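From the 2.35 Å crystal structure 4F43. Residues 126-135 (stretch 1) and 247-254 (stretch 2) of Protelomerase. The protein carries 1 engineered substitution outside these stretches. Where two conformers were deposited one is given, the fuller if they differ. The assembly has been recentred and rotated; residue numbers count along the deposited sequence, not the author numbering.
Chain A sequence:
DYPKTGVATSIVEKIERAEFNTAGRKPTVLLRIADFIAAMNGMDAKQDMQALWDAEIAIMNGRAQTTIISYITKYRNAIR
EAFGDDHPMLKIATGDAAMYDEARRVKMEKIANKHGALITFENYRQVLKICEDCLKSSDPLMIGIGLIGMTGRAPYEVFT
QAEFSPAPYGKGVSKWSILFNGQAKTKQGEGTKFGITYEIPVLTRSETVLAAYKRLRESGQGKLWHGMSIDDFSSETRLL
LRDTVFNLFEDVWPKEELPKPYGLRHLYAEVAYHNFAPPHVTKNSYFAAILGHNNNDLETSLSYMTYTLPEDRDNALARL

Stretch 1 126-135: QVLKICEDCL
Stretch 2 247-254: NLFEDVWP

Stretch 1 is helical, continuing a helix that begins earlier in the chain. Its phi/psi values stay near -65/-40, and i to i+4 hydrogen bonds such as Ile 130 N to Gln 126 O and Cys 131 N to Val 127 O each measure 2.9 Å. Stretch 2 starts as helix at Asn 247 and is loop in Phe 249 to Pro 254. Leu 248 (-61/-78) and Phe 249 (-84/52) turn the chain, with a weak bond of 2.9 Å from Glu 250 N to Leu 248 O; Val 252 (-116/-10) and Trp 253 (-85/144) carry it on. The register is set by Val 127 and Phe 249, whose CA atoms lie 6.8 Å apart. The pairing runs in opposite senses, Gln 126 meeting Val 252 and Cys 134 meeting Leu 248.

No hydrogen bond or salt bridge crosses between the stretches. The contact is apolar packing that buries 370 Å², both sides summed, and Phe 249, Val 127 and Val 252 have the largest covered areas, 65, 63 and 62 Å². Branched valine and isoleucine and the flat phenylalanine ring suit a contact without polar partners.

Phe 249 points its CA-to-CB bond toward the helix, and chi1 of -35° (m) with chi2 of -83° brings CE1 to 3.6 Å from Val 127 CG1 and also to 3.6 Å from Ile 130 CG2. The ring thus meets two residues about one helical turn apart, both obliquely. Cys 131 extends this contact: its SG lies 4.1 Å from Phe 249 CZ and 5.2 Å from the ring centroid, 70° off the normal. Its CA-to-CB bond points sideways, yet with chi1 m the compact side chain still reaches the buried ring.

Val 127 has chi1 174° (t). Its CG1 also lies 4.3 Å from Trp 253 CZ3; its CG2 lies 3.8 Å from Val 252 CG2 and 4.1 Å from Phe 249 CD1. The CA-to-CB bond of Trp 253 points sideways; chi1 of -159° (t) and chi2 of -89° bring the end of its indole nearer the helix, while NE1 is hydrogen-bonded elsewhere in the structure.

Val 252, chi1 -59° (m), directs its CA-to-CB bond toward the helix. Its CG2 also lies 4.3 Å from Ile 130 CD1, the isoleucine being m,t. At the exposed margin the amide end of Gln 126 (-53° m, -169° t, chi3 37°) brings OE1 to 3.7 Å from Val 252 CG1.

Farther along, Cys 134 SG (chi1 m) lies 4.2 Å from Leu 248 CD1 (m,t). The CA-to-CB bond of Leu 128 points away.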

# COMPACT_ATOMS: atom_id res chain seq x y z
N GLN A 126 23.68 -6.46 1.90
CA GLN A 126 23.35 -7.85 2.18
C GLN A 126 21.88 -8.12 1.89
O GLN A 126 21.52 -9.16 1.36
CB GLN A 126 23.67 -8.20 3.63
CG GLN A 126 25.10 -7.86 4.04
CD GLN A 126 25.47 -8.44 5.39
OE1 GLN A 126 25.07 -9.55 5.73
NE2 GLN A 126 26.24 -7.69 6.16
N VAL A 127 21.02 -7.16 2.25
CA VAL A 127 19.59 -7.28 2.00
C VAL A 127 19.30 -7.29 0.50
O VAL A 127 18.52 -8.12 0.01
CB VAL A 127 18.81 -6.12 2.66
CG1 VAL A 127 17.34 -6.17 2.27
CG2 VAL A 127 18.97 -6.16 4.17
N LEU A 128 19.93 -6.37 -0.22
CA LEU A 128 19.81 -6.31 -1.68
C LEU A 128 20.24 -7.63 -2.31
O LEU A 128 19.59 -8.14 -3.23
CB LEU A 128 20.64 -5.16 -2.24
CG LEU A 128 20.19 -3.75 -1.86
CD1 LEU A 128 21.22 -2.72 -2.30
CD2 LEU A 128 18.84 -3.45 -2.48
N LYS A 129 21.34 -8.19 -1.81
CA LYS A 129 21.83 -9.47 -2.29
C LYS A 129 20.82 -10.58 -2.00
O LYS A 129 20.62 -11.47 -2.82
CB LYS A 129 23.18 -9.81 -1.65
CG LYS A 129 23.76 -11.13 -2.12
CD LYS A 129 24.07 -11.10 -3.61
CE LYS A 129 24.26 -12.50 -4.16
NZ LYS A 129 25.24 -13.30 -3.36
N ILE A 130 20.19 -10.52 -0.83
CA ILE A 130 19.18 -11.50 -0.44
C ILE A 130 18.00 -11.46 -1.40
O ILE A 130 17.52 -12.50 -1.84
CB ILE A 130 18.69 -11.29 1.01
CG1 ILE A 130 19.80 -11.65 2.00
CG2 ILE A 130 17.46 -12.14 1.29
CD1 ILE A 130 19.41 -11.41 3.45
N CYS A 131 17.53 -10.25 -1.72
CA CYS A 131 16.44 -10.10 -2.68
C CYS A 131 16.85 -10.64 -4.05
O CYS A 131 16.09 -11.38 -4.69
CB CYS A 131 16.02 -8.63 -2.78
SG CYS A 131 15.33 -7.95 -1.25
N GLU A 132 18.05 -10.27 -4.48
CA GLU A 132 18.59 -10.74 -5.76
C GLU A 132 18.65 -12.26 -5.82
O GLU A 132 18.50 -12.86 -6.88
CB GLU A 132 19.98 -10.14 -6.00
CG GLU A 132 20.50 -10.35 -7.40
CD GLU A 132 21.92 -9.82 -7.58
OE1 GLU A 132 22.18 -9.16 -8.60
OE2 GLU A 132 22.76 -10.08 -6.70
N ASP A 133 18.88 -12.89 -4.67
CA ASP A 133 18.92 -14.34 -4.58
C ASP A 133 17.50 -14.91 -4.59
O ASP A 133 17.27 -16.00 -5.12
CB ASP A 133 19.67 -14.79 -3.32
CG ASP A 133 21.14 -14.43 -3.37
OD1 ASP A 133 21.71 -14.44 -4.48
OD2 ASP A 133 21.71 -14.14 -2.30
N CYS A 134 16.57 -14.18 -4.00
CA CYS A 134 15.16 -14.57 -4.01
C CYS A 134 14.60 -14.51 -5.42
O CYS A 134 13.63 -15.19 -5.74
CB CYS A 134 14.34 -13.68 -3.08
SG CYS A 134 14.63 -13.96 -1.32
N LEU A 135 15.23 -13.69 -6.26
CA LEU A 135 14.83 -13.56 -7.66
C LEU A 135 15.01 -14.87 -8.43
O LEU A 135 14.37 -15.08 -9.47
CB LEU A 135 15.62 -12.45 -8.34
CG LEU A 135 14.81 -11.34 -9.00
CD1 LEU A 135 13.91 -10.66 -7.99
CD2 LEU A 135 15.73 -10.32 -9.67
N ASN A 247 11.56 -13.72 9.12
CA ASN A 247 12.63 -14.71 9.20
C ASN A 247 13.83 -14.42 8.29
O ASN A 247 14.97 -14.73 8.65
CB ASN A 247 12.09 -16.11 8.92
CG ASN A 247 11.06 -16.54 9.94
OD1 ASN A 247 11.12 -16.17 11.11
ND2 ASN A 247 10.09 -17.34 9.50
N LEU A 248 13.57 -13.85 7.12
CA LEU A 248 14.62 -13.58 6.15
C LEU A 248 15.70 -12.64 6.67
O LEU A 248 16.79 -13.08 7.05
CB LEU A 248 14.03 -13.02 4.85
CG LEU A 248 13.59 -14.05 3.81
CD1 LEU A 248 13.08 -13.34 2.56
CD2 LEU A 248 14.73 -14.99 3.46
N PHE A 249 15.40 -11.35 6.70
CA PHE A 249 16.36 -10.34 7.12
C PHE A 249 16.39 -10.21 8.64
O PHE A 249 16.28 -9.10 9.17
CB PHE A 249 16.02 -8.99 6.48
CG PHE A 249 15.46 -9.11 5.09
CD1 PHE A 249 16.30 -9.24 3.99
CD2 PHE A 249 14.09 -9.08 4.87
CE1 PHE A 249 15.78 -9.35 2.72
CE2 PHE A 249 13.57 -9.19 3.60
CZ PHE A 249 14.41 -9.32 2.52
N GLU A 250 16.55 -11.33 9.32
CA GLU A 250 16.50 -11.38 10.78
C GLU A 250 17.63 -10.60 11.45
O GLU A 250 17.38 -9.71 12.27
CB GLU A 250 16.52 -12.83 11.26
CG GLU A 250 16.71 -12.98 12.76
CD GLU A 250 15.48 -13.53 13.45
OE1 GLU A 250 14.73 -14.30 12.81
OE2 GLU A 250 15.25 -13.18 14.63
N ASP A 251 18.87 -10.93 11.10
CA ASP A 251 20.03 -10.36 11.77
C ASP A 251 20.82 -9.37 10.92
O ASP A 251 21.93 -8.99 11.27
CB ASP A 251 20.96 -11.47 12.27
CG ASP A 251 20.40 -12.22 13.46
OD1 ASP A 251 19.94 -11.56 14.42
OD2 ASP A 251 20.40 -13.47 13.44
N VAL A 252 20.23 -8.94 9.80
CA VAL A 252 20.89 -7.98 8.92
C VAL A 252 20.14 -6.66 8.85
O VAL A 252 20.64 -5.68 8.31
CB VAL A 252 21.08 -8.54 7.50
CG1 VAL A 252 21.90 -9.83 7.54
CG2 VAL A 252 19.73 -8.79 6.84
N TRP A 253 18.93 -6.65 9.40
CA TRP A 253 18.10 -5.45 9.41
C TRP A 253 18.48 -4.58 10.61
O TRP A 253 18.82 -5.11 11.67
CB TRP A 253 16.62 -5.83 9.48
CG TRP A 253 15.68 -4.76 9.01
CD1 TRP A 253 15.14 -3.76 9.77
CD2 TRP A 253 15.18 -4.58 7.68
NE1 TRP A 253 14.33 -2.97 8.99
CE2 TRP A 253 14.34 -3.45 7.71
CE3 TRP A 253 15.36 -5.26 6.48
CZ2 TRP A 253 13.67 -2.99 6.57
CZ3 TRP A 253 14.70 -4.80 5.35
CH2 TRP A 253 13.87 -3.68 5.41
N PRO A 254 18.46 -3.25 10.43
CA PRO A 254 18.74 -2.28 11.49
C PRO A 254 18.04 -2.61 12.81
O PRO A 254 16.86 -2.95 12.82
CB PRO A 254 18.18 -0.98 10.92
CG PRO A 254 18.42 -1.12 9.46
CD PRO A 254 18.25 -2.58 9.13